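Local atomic coordinates of Cap5O (Staphylococcus aureus, PDB entry 3OJO), a protein that probably oxidises a UDP-linked N-acetyl-mannosamine with NAD as cofactor, a step in the biosynthesis of the capsular polysaccharide. Residues I28-D36 / K192-Q200; K317-D328 / S376-F387. All coordinates share one frame; numbering follows the deposited sequence.

Contact 1: residues I28-D36 / K192-Q200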
loop_
_atom_site.group_PDB
_atom_site.type_symbol
_atom_site.label_atom_id
_atom_site.label_comp_id
_atom_site.label_asym_id
_atom_site.label_seq_id
_atom_site.Cartn_x
_atom_site.Cartn_y
_atom_site.Cartn_z
ATOM N N ILE B 28 5.273 18.486 -31.540
ATOM C CA ILE B 28 4.233 19.413 -31.976
ATOM C C ILE B 28 4.184 20.644 -31.046
ATOM O O ILE B 28 4.128 21.768 -31.534
ATOM C CB ILE B 28 2.864 18.666 -32.174
ATOM C CG1 ILE B 28 2.889 17.838 -33.473
ATOM C CG2 ILE B 28 1.646 19.622 -32.154
ATOM C CD1 ILE B 28 1.743 16.778 -33.611
ATOM N N MET B 29 4.277 20.416 -29.730
ATOM C CA MET B 29 4.250 21.426 -28.686
ATOM C C MET B 29 5.404 22.450 -28.740
ATOM O O MET B 29 5.147 23.655 -28.671
ATOM C CB MET B 29 4.151 20.764 -27.314
ATOM C CG MET B 29 3.734 21.720 -26.223
ATOM S SD MET B 29 2.276 22.743 -26.599
ATOM C CE MET B 29 1.052 21.821 -25.900
ATOM N N PHE B 30 6.660 21.986 -28.861
ATOM C CA PHE B 30 7.814 22.880 -28.942
ATOM C C PHE B 30 7.802 23.697 -30.242
ATOM O O PHE B 30 8.134 24.885 -30.211
ATOM C CB PHE B 30 9.119 22.095 -28.830
ATOM C CG PHE B 30 9.497 21.659 -27.434
ATOM C CD1 PHE B 30 10.127 22.542 -26.556
ATOM C CD2 PHE B 30 9.323 20.340 -27.028
ATOM C CE1 PHE B 30 10.551 22.112 -25.289
ATOM C CE2 PHE B 30 9.751 19.915 -25.770
ATOM C CZ PHE B 30 10.355 20.804 -24.907
ATOM N N ALA B 31 7.395 23.056 -31.371
ATOM C CA ALA B 31 7.289 23.671 -32.696
ATOM C C ALA B 31 6.196 24.743 -32.726
ATOM O O ALA B 31 6.350 25.747 -33.423
ATOM C CB ALA B 31 7.025 22.610 -33.747
ATOM N N LYS B 32 5.113 24.537 -31.948
ATOM C CA LYS B 32 3.977 25.455 -31.776
ATOM C C LYS B 32 4.457 26.763 -31.110
ATOM O O LYS B 32 3.816 27.803 -31.264
ATOM C CB LYS B 32 2.897 24.781 -30.898
ATOM C CG LYS B 32 1.540 25.463 -30.898
ATOM C CD LYS B 32 0.649 24.961 -29.769
ATOM C CE LYS B 32 -0.609 25.794 -29.621
ATOM N NZ LYS B 32 -1.639 25.449 -30.636
ATOM N N HIS B 33 5.586 26.689 -30.374
ATOM C CA HIS B 33 6.194 27.793 -29.628
ATOM C C HIS B 33 7.461 28.395 -30.298
ATOM O O HIS B 33 8.222 29.129 -29.655
ATOM C CB HIS B 33 6.413 27.373 -28.156
ATOM C CG HIS B 33 5.130 27.185 -27.403
ATOM N ND1 HIS B 33 4.677 28.132 -26.508
ATOM C CD2 HIS B 33 4.217 26.187 -27.476
ATOM C CE1 HIS B 33 3.511 27.685 -26.066
ATOM N NE2 HIS B 33 3.196 26.516 -26.618
ATOM N N GLY B 34 7.639 28.105 -31.590
ATOM C CA GLY B 34 8.723 28.641 -32.405
ATOM C C GLY B 34 10.049 27.908 -32.440
ATOM O O GLY B 34 11.001 28.402 -33.061
ATOM N N VAL B 35 10.139 26.736 -31.793
ATOM C CA VAL B 35 11.378 25.943 -31.786
ATOM C C VAL B 35 11.445 25.104 -33.079
ATOM O O VAL B 35 10.414 24.599 -33.519
ATOM C CB VAL B 35 11.506 25.079 -30.505
ATOM C CG1 VAL B 35 12.862 24.392 -30.424
ATOM C CG2 VAL B 35 11.253 25.909 -29.248
ATOM N N ASP B 36 12.641 25.001 -33.704
ATOM C CA ASP B 36 12.859 24.218 -34.929
ATOM C C ASP B 36 13.054 22.794 -34.471
ATOM O O ASP B 36 14.045 22.478 -33.789
ATOM C CB ASP B 36 14.067 24.727 -35.743
ATOM C CG ASP B 36 14.017 26.208 -36.054
ATOM O OD1 ASP B 36 12.971 26.673 -36.562
ATOM O OD2 ASP B 36 15.018 26.914 -35.760
ATOM N N LYS B 192 15.250 23.088 -17.042
ATOM C CA LYS B 192 14.290 24.175 -16.815
ATOM C C LYS B 192 14.220 25.088 -18.028
ATOM O O LYS B 192 13.129 25.518 -18.406
ATOM C CB LYS B 192 14.668 25.017 -15.580
ATOM C CG LYS B 192 14.610 24.278 -14.236
ATOM C CD LYS B 192 14.408 25.229 -13.061
ATOM C CE LYS B 192 15.635 26.035 -12.718
ATOM N NZ LYS B 192 15.369 27.060 -11.672
ATOM N N ARG B 193 15.392 25.359 -18.651
ATOM C CA ARG B 193 15.517 26.207 -19.840
ATOM C C ARG B 193 14.652 25.663 -20.994
ATOM O O ARG B 193 13.909 26.417 -21.647
ATOM C CB ARG B 193 17.001 26.333 -20.259
ATOM C CG ARG B 193 17.646 27.656 -19.850
ATOM C CD ARG B 193 19.157 27.623 -19.972
ATOM N NE ARG B 193 19.790 27.791 -18.661
ATOM C CZ ARG B 193 20.953 27.251 -18.302
ATOM N NH1 ARG B 193 21.635 26.493 -19.156
ATOM N NH2 ARG B 193 21.436 27.453 -17.081
ATOM N N VAL B 194 14.710 24.328 -21.180
ATOM C CA VAL B 194 13.986 23.621 -22.237
ATOM C C VAL B 194 12.477 23.684 -22.040
ATOM O O VAL B 194 11.766 24.190 -22.906
ATOM C CB VAL B 194 14.540 22.193 -22.458
ATOM C CG1 VAL B 194 13.731 21.438 -23.509
ATOM C CG2 VAL B 194 16.009 22.243 -22.848
ATOM N N TYR B 195 12.002 23.244 -20.879
ATOM C CA TYR B 195 10.576 23.204 -20.553
ATOM C C TYR B 195 9.879 24.537 -20.339
ATOM O O TYR B 195 8.670 24.637 -20.569
ATOM C CB TYR B 195 10.308 22.189 -19.437
ATOM C CG TYR B 195 10.569 20.771 -19.904
ATOM C CD1 TYR B 195 11.693 20.069 -19.473
ATOM C CD2 TYR B 195 9.738 20.158 -20.842
ATOM C CE1 TYR B 195 11.958 18.779 -19.931
ATOM C CE2 TYR B 195 9.997 18.869 -21.308
ATOM C CZ TYR B 195 11.098 18.179 -20.839
ATOM O OH TYR B 195 11.343 16.904 -21.296
ATOM N N ARG B 196 10.650 25.570 -19.970
ATOM C CA ARG B 196 10.181 26.946 -19.735
ATOM C C ARG B 196 9.420 27.515 -20.955
ATOM O O ARG B 196 8.581 28.402 -20.783
ATOM C CB ARG B 196 11.382 27.842 -19.395
ATOM C CG ARG B 196 11.088 28.958 -18.393
ATOM C CD ARG B 196 12.346 29.428 -17.664
ATOM N NE ARG B 196 13.368 29.970 -18.569
ATOM C CZ ARG B 196 14.678 29.777 -18.430
ATOM N NH1 ARG B 196 15.147 29.060 -17.414
ATOM N NH2 ARG B 196 15.528 30.303 -19.302
ATOM N N THR B 197 9.701 26.954 -22.167
ATOM C CA THR B 197 9.134 27.278 -23.483
ATOM C C THR B 197 7.605 27.296 -23.486
ATOM O O THR B 197 7.019 28.170 -24.122
ATOM C CB THR B 197 9.715 26.300 -24.558
ATOM O OG1 THR B 197 11.145 26.262 -24.474
ATOM C CG2 THR B 197 9.291 26.645 -26.002
ATOM N N PHE B 198 6.960 26.339 -22.778
ATOM C CA PHE B 198 5.492 26.210 -22.745
ATOM C C PHE B 198 4.949 25.713 -21.406
ATOM O O PHE B 198 3.740 25.802 -21.182
ATOM C CB PHE B 198 5.007 25.272 -23.879
ATOM C CG PHE B 198 5.530 23.854 -23.766
ATOM C CD1 PHE B 198 6.771 23.509 -24.296
ATOM C CD2 PHE B 198 4.804 22.878 -23.085
ATOM C CE1 PHE B 198 7.271 22.218 -24.147
ATOM C CE2 PHE B 198 5.306 21.581 -22.948
ATOM C CZ PHE B 198 6.533 21.263 -23.483
ATOM N N VAL B 199 5.814 25.134 -20.546
ATOM C CA VAL B 199 5.359 24.597 -19.251
ATOM C C VAL B 199 4.968 25.726 -18.283
ATOM O O VAL B 199 5.811 26.541 -17.883
ATOM C CB VAL B 199 6.289 23.514 -18.602
ATOM C CG1 VAL B 199 5.740 23.026 -17.258
ATOM C CG2 VAL B 199 6.502 22.337 -19.542
ATOM N N GLN B 200 3.669 25.753 -17.942
ATOM C CA GLN B 200 3.041 26.674 -16.998
ATOM C C GLN B 200 2.919 26.009 -15.623
ATOM O O GLN B 200 2.790 26.702 -14.611
ATOM C CB GLN B 200 1.667 27.128 -17.522
ATOM C CG GLN B 200 1.761 28.314 -18.479
ATOM C CD GLN B 200 0.524 28.475 -19.327
ATOM O OE1 GLN B 200 -0.562 28.830 -18.842
ATOM N NE2 GLN B 200 0.675 28.265 -20.629
#
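The ring of Phe198 meets Phe30 with its edge and Met29 with its face. Phe198 CE1 stands over the centre of the Phe30 ring. The two planes are at 90°, a T-shaped pair with centroids 4.8 Å apart. Met29 CG lies over one face of Phe198, 3.6 Å from the ring centroid, as a CH-pi contact. Met29 SD sits farther off and oblique to the same ring. The His33 ring takes Phe198 CB over one face, again CH-pi, 3.6 Å from CB to the His33 centroid. At the edge of Phe30, Val194 O lies in the ring plane, 3.4 Å from CE1. Val194 CG1 is 3.7 Å from Phe30 CE1. Phe198 CG sits between its backbone N and carbonyl carbon (chi1 62°), which turns the ring in between Met29 and Phe30 while CB stays over His33. Thr197 CG2 packs on His33 CB and Val35 CG2, while its OG1 turns back to Val194 O with a hydrogen bond of 2.7 Å.

Helix 23-32 ends here in a Schellman motif, with Gly34 at positive phi. Leu170 and Val174 of helix 169-175 also touch Met29. In the NAD-binding part, the contact thus joins the end of helix 23-32 and the turn after it to helix 185-195 and the chain that follows. Its cohesion is apolar and aromatic, and the bond from Thr197 OG1 to Val194 O stays within one segment.

Contact 2: residues K317-D328 / S376-F387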
loop_
_atom_site.group_PDB
_atom_site.type_symbol
_atom_site.label_atom_id
_atom_site.label_comp_id
_atom_site.label_asym_id
_atom_site.label_seq_id
_atom_site.Cartn_x
_atom_site.Cartn_y
_atom_site.Cartn_z
ATOM N N LYS B 317 -19.982 -21.216 -24.701
ATOM C CA LYS B 317 -19.757 -19.838 -25.106
ATOM C C LYS B 317 -19.637 -18.799 -23.996
ATOM O O LYS B 317 -20.591 -18.554 -23.248
ATOM C CB LYS B 317 -20.720 -19.392 -26.215
ATOM C CG LYS B 317 -20.100 -18.339 -27.129
ATOM C CD LYS B 317 -21.136 -17.553 -27.898
ATOM C CE LYS B 317 -20.498 -16.406 -28.635
ATOM N NZ LYS B 317 -21.502 -15.588 -29.353
ATOM N N VAL B 318 -18.440 -18.174 -23.924
ATOM C CA VAL B 318 -18.103 -17.082 -23.013
ATOM C C VAL B 318 -17.729 -15.879 -23.864
ATOM O O VAL B 318 -16.831 -15.980 -24.709
ATOM C CB VAL B 318 -17.020 -17.405 -21.934
ATOM C CG1 VAL B 318 -15.690 -17.801 -22.558
ATOM C CG2 VAL B 318 -16.828 -16.228 -20.972
ATOM N N THR B 319 -18.435 -14.752 -23.659
ATOM C CA THR B 319 -18.147 -13.513 -24.372
ATOM C C THR B 319 -17.320 -12.587 -23.485
ATOM O O THR B 319 -17.800 -12.091 -22.467
ATOM C CB THR B 319 -19.422 -12.841 -24.903
ATOM O OG1 THR B 319 -20.165 -13.787 -25.662
ATOM C CG2 THR B 319 -19.119 -11.626 -25.762
ATOM N N VAL B 320 -16.077 -12.358 -23.882
ATOM C CA VAL B 320 -15.168 -11.452 -23.183
ATOM C C VAL B 320 -15.534 -10.009 -23.592
ATOM O O VAL B 320 -15.716 -9.723 -24.779
ATOM C CB VAL B 320 -13.684 -11.835 -23.467
ATOM C CG1 VAL B 320 -12.728 -10.674 -23.202
ATOM C CG2 VAL B 320 -13.277 -13.072 -22.675
ATOM N N PHE B 321 -15.683 -9.130 -22.593
ATOM C CA PHE B 321 -15.994 -7.709 -22.757
ATOM C C PHE B 321 -14.765 -6.893 -22.317
ATOM O O PHE B 321 -14.518 -6.711 -21.129
ATOM C CB PHE B 321 -17.243 -7.339 -21.936
ATOM C CG PHE B 321 -18.569 -7.425 -22.651
ATOM C CD1 PHE B 321 -19.625 -6.603 -22.282
ATOM C CD2 PHE B 321 -18.773 -8.345 -23.673
ATOM C CE1 PHE B 321 -20.862 -6.691 -22.926
ATOM C CE2 PHE B 321 -20.011 -8.424 -24.329
ATOM C CZ PHE B 321 -21.047 -7.598 -23.946
ATOM N N GLY B 322 -13.981 -6.464 -23.291
ATOM C CA GLY B 322 -12.755 -5.718 -23.065
ATOM C C GLY B 322 -11.517 -6.587 -23.127
ATOM O O GLY B 322 -11.460 -7.642 -22.492
ATOM N N LEU B 323 -10.524 -6.151 -23.916
ATOM C CA LEU B 323 -9.246 -6.845 -24.116
ATOM C C LEU B 323 -8.042 -5.954 -23.713
ATOM O O LEU B 323 -6.891 -6.364 -23.861
ATOM C CB LEU B 323 -9.103 -7.291 -25.575
ATOM C CG LEU B 323 -9.958 -8.450 -26.119
ATOM C CD1 LEU B 323 -9.644 -8.655 -27.569
ATOM C CD2 LEU B 323 -9.623 -9.748 -25.456
ATOM N N THR B 324 -8.321 -4.769 -23.158
ATOM C CA THR B 324 -7.309 -3.790 -22.750
ATOM C C THR B 324 -7.131 -3.719 -21.236
ATOM O O THR B 324 -8.075 -4.025 -20.503
ATOM C CB THR B 324 -7.703 -2.392 -23.280
ATOM O OG1 THR B 324 -8.944 -1.989 -22.688
ATOM C CG2 THR B 324 -7.785 -2.339 -24.801
ATOM N N TYR B 325 -5.949 -3.248 -20.762
ATOM C CA TYR B 325 -5.732 -3.068 -19.322
ATOM C C TYR B 325 -6.522 -1.867 -18.838
ATOM O O TYR B 325 -7.363 -2.012 -17.956
ATOM C CB TYR B 325 -4.239 -2.961 -18.948
ATOM C CG TYR B 325 -3.981 -2.581 -17.492
ATOM C CD1 TYR B 325 -4.437 -3.385 -16.444
ATOM C CD2 TYR B 325 -3.247 -1.442 -17.166
ATOM C CE1 TYR B 325 -4.198 -3.044 -15.109
ATOM C CE2 TYR B 325 -3.004 -1.091 -15.834
ATOM C CZ TYR B 325 -3.472 -1.902 -14.808
ATOM O OH TYR B 325 -3.214 -1.571 -13.494
ATOM N N LYS B 326 -6.291 -0.702 -19.435
ATOM C CA LYS B 326 -7.016 0.482 -19.026
ATOM C C LYS B 326 -8.293 0.602 -19.849
ATOM O O LYS B 326 -8.367 0.077 -20.963
ATOM C CB LYS B 326 -6.133 1.747 -19.130
ATOM C CG LYS B 326 -4.825 1.640 -18.356
ATOM C CD LYS B 326 -3.993 2.902 -18.423
ATOM C CE LYS B 326 -2.575 2.649 -17.957
ATOM N NZ LYS B 326 -1.779 1.877 -18.955
ATOM N N GLY B 327 -9.290 1.263 -19.276
ATOM C CA GLY B 327 -10.548 1.531 -19.946
ATOM C C GLY B 327 -10.444 2.701 -20.904
ATOM O O GLY B 327 -9.658 3.618 -20.678
ATOM N N ASP B 328 -11.208 2.653 -22.000
ATOM C CA ASP B 328 -11.304 3.661 -23.058
ATOM C C ASP B 328 -9.981 3.954 -23.787
ATOM O O ASP B 328 -9.792 5.039 -24.344
ATOM C CB ASP B 328 -12.010 4.935 -22.553
ATOM C CG ASP B 328 -13.309 4.665 -21.818
ATOM O OD1 ASP B 328 -13.456 5.147 -20.682
ATOM O OD2 ASP B 328 -14.191 3.999 -22.396
ATOM N N SER B 376 -23.333 -18.352 -22.706
ATOM C CA SER B 376 -23.726 -18.741 -21.349
ATOM C C SER B 376 -23.245 -17.720 -20.300
ATOM O O SER B 376 -23.900 -17.574 -19.270
ATOM C CB SER B 376 -23.190 -20.126 -21.012
ATOM O OG SER B 376 -23.706 -21.092 -21.913
ATOM N N LEU B 377 -22.120 -17.005 -20.568
ATOM C CA LEU B 377 -21.530 -16.007 -19.659
ATOM C C LEU B 377 -20.878 -14.816 -20.374
ATOM O O LEU B 377 -20.147 -15.011 -21.333
ATOM C CB LEU B 377 -20.514 -16.700 -18.706
ATOM C CG LEU B 377 -19.538 -15.832 -17.883
ATOM C CD1 LEU B 377 -20.227 -15.132 -16.705
ATOM C CD2 LEU B 377 -18.342 -16.642 -17.426
ATOM N N VAL B 378 -21.150 -13.586 -19.894
ATOM C CA VAL B 378 -20.489 -12.342 -20.342
ATOM C C VAL B 378 -19.410 -12.003 -19.298
ATOM O O VAL B 378 -19.706 -11.806 -18.110
ATOM C CB VAL B 378 -21.441 -11.158 -20.663
ATOM C CG1 VAL B 378 -20.767 -9.800 -20.436
ATOM C CG2 VAL B 378 -21.948 -11.267 -22.099
ATOM N N LEU B 379 -18.158 -12.021 -19.743
ATOM C CA LEU B 379 -17.016 -11.775 -18.881
ATOM C C LEU B 379 -16.488 -10.352 -19.052
ATOM O O LEU B 379 -15.922 -10.034 -20.099
ATOM C CB LEU B 379 -15.924 -12.841 -19.136
ATOM C CG LEU B 379 -14.751 -12.921 -18.160
ATOM C CD1 LEU B 379 -15.220 -13.143 -16.713
ATOM C CD2 LEU B 379 -13.783 -14.008 -18.578
ATOM N N ILE B 380 -16.661 -9.502 -18.017
ATOM C CA ILE B 380 -16.149 -8.129 -18.076
ATOM C C ILE B 380 -14.717 -7.990 -17.486
ATOM O O ILE B 380 -14.501 -8.119 -16.277
ATOM C CB ILE B 380 -17.147 -7.056 -17.599
ATOM C CG1 ILE B 380 -18.563 -7.370 -18.106
ATOM C CG2 ILE B 380 -16.663 -5.663 -18.034
ATOM C CD1 ILE B 380 -19.565 -6.350 -17.838
ATOM N N LEU B 381 -13.758 -7.722 -18.381
ATOM C CA LEU B 381 -12.326 -7.635 -18.093
ATOM C C LEU B 381 -11.706 -6.247 -18.246
ATOM O O LEU B 381 -10.580 -6.054 -17.777
ATOM C CB LEU B 381 -11.538 -8.671 -18.914
ATOM C CG LEU B 381 -11.988 -10.120 -18.878
ATOM C CD1 LEU B 381 -11.171 -10.918 -19.810
ATOM C CD2 LEU B 381 -11.925 -10.701 -17.465
ATOM N N SER B 382 -12.454 -5.271 -18.835
ATOM C CA SER B 382 -12.026 -3.866 -18.992
ATOM C C SER B 382 -13.092 -2.904 -18.492
ATOM O O SER B 382 -14.273 -3.199 -18.618
ATOM C CB SER B 382 -11.668 -3.553 -20.441
ATOM O OG SER B 382 -10.620 -4.406 -20.877
ATOM N N ASP B 383 -12.683 -1.772 -17.912
ATOM C CA ASP B 383 -13.617 -0.772 -17.389
ATOM C C ASP B 383 -13.928 0.369 -18.408
ATOM O O ASP B 383 -13.847 1.562 -18.088
ATOM C CB ASP B 383 -13.185 -0.255 -15.988
ATOM C CG ASP B 383 -11.830 0.434 -15.905
ATOM O OD1 ASP B 383 -11.095 0.443 -16.922
ATOM O OD2 ASP B 383 -11.492 0.934 -14.818
ATOM N N HIS B 384 -14.315 -0.028 -19.636
ATOM C CA HIS B 384 -14.709 0.887 -20.696
ATOM C C HIS B 384 -15.988 1.616 -20.298
ATOM O O HIS B 384 -16.893 0.992 -19.742
ATOM C CB HIS B 384 -14.936 0.123 -22.004
ATOM C CG HIS B 384 -13.700 -0.484 -22.577
ATOM N ND1 HIS B 384 -12.527 0.237 -22.688
ATOM C CD2 HIS B 384 -13.513 -1.710 -23.110
ATOM C CE1 HIS B 384 -11.653 -0.576 -23.250
ATOM N NE2 HIS B 384 -12.201 -1.759 -23.527
ATOM N N SER B 385 -16.051 2.937 -20.570
ATOM C CA SER B 385 -17.194 3.819 -20.269
ATOM C C SER B 385 -18.522 3.256 -20.767
ATOM O O SER B 385 -19.531 3.354 -20.066
ATOM C CB SER B 385 -16.959 5.202 -20.860
ATOM O OG SER B 385 -15.997 5.908 -20.094
ATOM N N GLU B 386 -18.495 2.619 -21.956
ATOM C CA GLU B 386 -19.638 1.989 -22.621
ATOM C C GLU B 386 -20.283 0.912 -21.768
ATOM O O GLU B 386 -21.496 0.714 -21.853
ATOM C CB GLU B 386 -19.215 1.393 -23.975
ATOM C CG GLU B 386 -18.691 2.421 -24.970
ATOM C CD GLU B 386 -17.185 2.603 -25.028
ATOM O OE1 GLU B 386 -16.550 2.734 -23.956
ATOM O OE2 GLU B 386 -16.648 2.657 -26.158
ATOM N N PHE B 387 -19.479 0.227 -20.941
ATOM C CA PHE B 387 -19.919 -0.871 -20.079
ATOM C C PHE B 387 -20.650 -0.428 -18.806
ATOM O O PHE B 387 -21.256 -1.261 -18.135
ATOM C CB PHE B 387 -18.738 -1.807 -19.758
ATOM C CG PHE B 387 -18.045 -2.495 -20.922
ATOM C CD1 PHE B 387 -16.787 -3.069 -20.759
ATOM C CD2 PHE B 387 -18.676 -2.628 -22.158
ATOM C CE1 PHE B 387 -16.161 -3.744 -21.818
ATOM C CE2 PHE B 387 -18.046 -3.297 -23.215
ATOM C CZ PHE B 387 -16.794 -3.851 -23.039
HETATM O O HOH W 1 -8.279 -5.003 -17.595
#
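With chi1 at 152°, roughly anti to its backbone N, Val378 CG1 is directed over the centre of the Phe321 ring, itself set by chi1 -92°. CG1 lies 3.8 Å from the Phe321 ring centroid. The setting is a Rossmann-like parallel sheet in the UDP-binding domain. Strands 317-321 and 377-380 are adjacent in it, with 351-355 beyond the first and 402-405 beyond the second. Thr319 N bonds to Leu377 O, Leu379 N to Thr319 O, and Phe321 N to Leu379 O (2.7 Å). Val318, Val320, Leu377 and Leu379 fill one face, where helix 336-346 touches Val318. Thr319, Phe321, Val378 and Ile380 point to the other.

Past the strands, side chains bond to the backbone and to each other. Ser382 OG donates to a lone pair of Thr324 O, at 2.6 Å. His384 ND1 accepts Asp328 N in the ring plane at 2.8 Å, and its NE2 bonds to Asp356. Lys326, in the loop between Thr324 and Asp328, touches bound pyridine-2,6-dicarboxylic acid. The Asp328 carboxylate receives Ser385 on its syn side, with both donors out of its plane: OG, tilted by 29°, reaches OD1 at 2.7 Å, and the backbone N reaches OD2 at 2.8 Å.

Both segments of contact 1 precede those of contact 2. Their centres are 40 Å apart, with the middle of the folded chain between them, and their nearest atoms are about 19 Å apart. They share no sheet. Contact 1 joins the end of helix 23-32 and the turn after it to helix 185-195 and what follows, beside the eight-stranded mixed sheet of the NAD-binding part. Contact 2 lies within the five-stranded parallel sheet of the UDP-binding part. Helix 208-238 belongs to the chain between them. Bound NAD is about 11 Å from the side chain of Tyr195 and about 7 Å from that of Lys326. The two domains thus approach the cofactor from different parts of the chain.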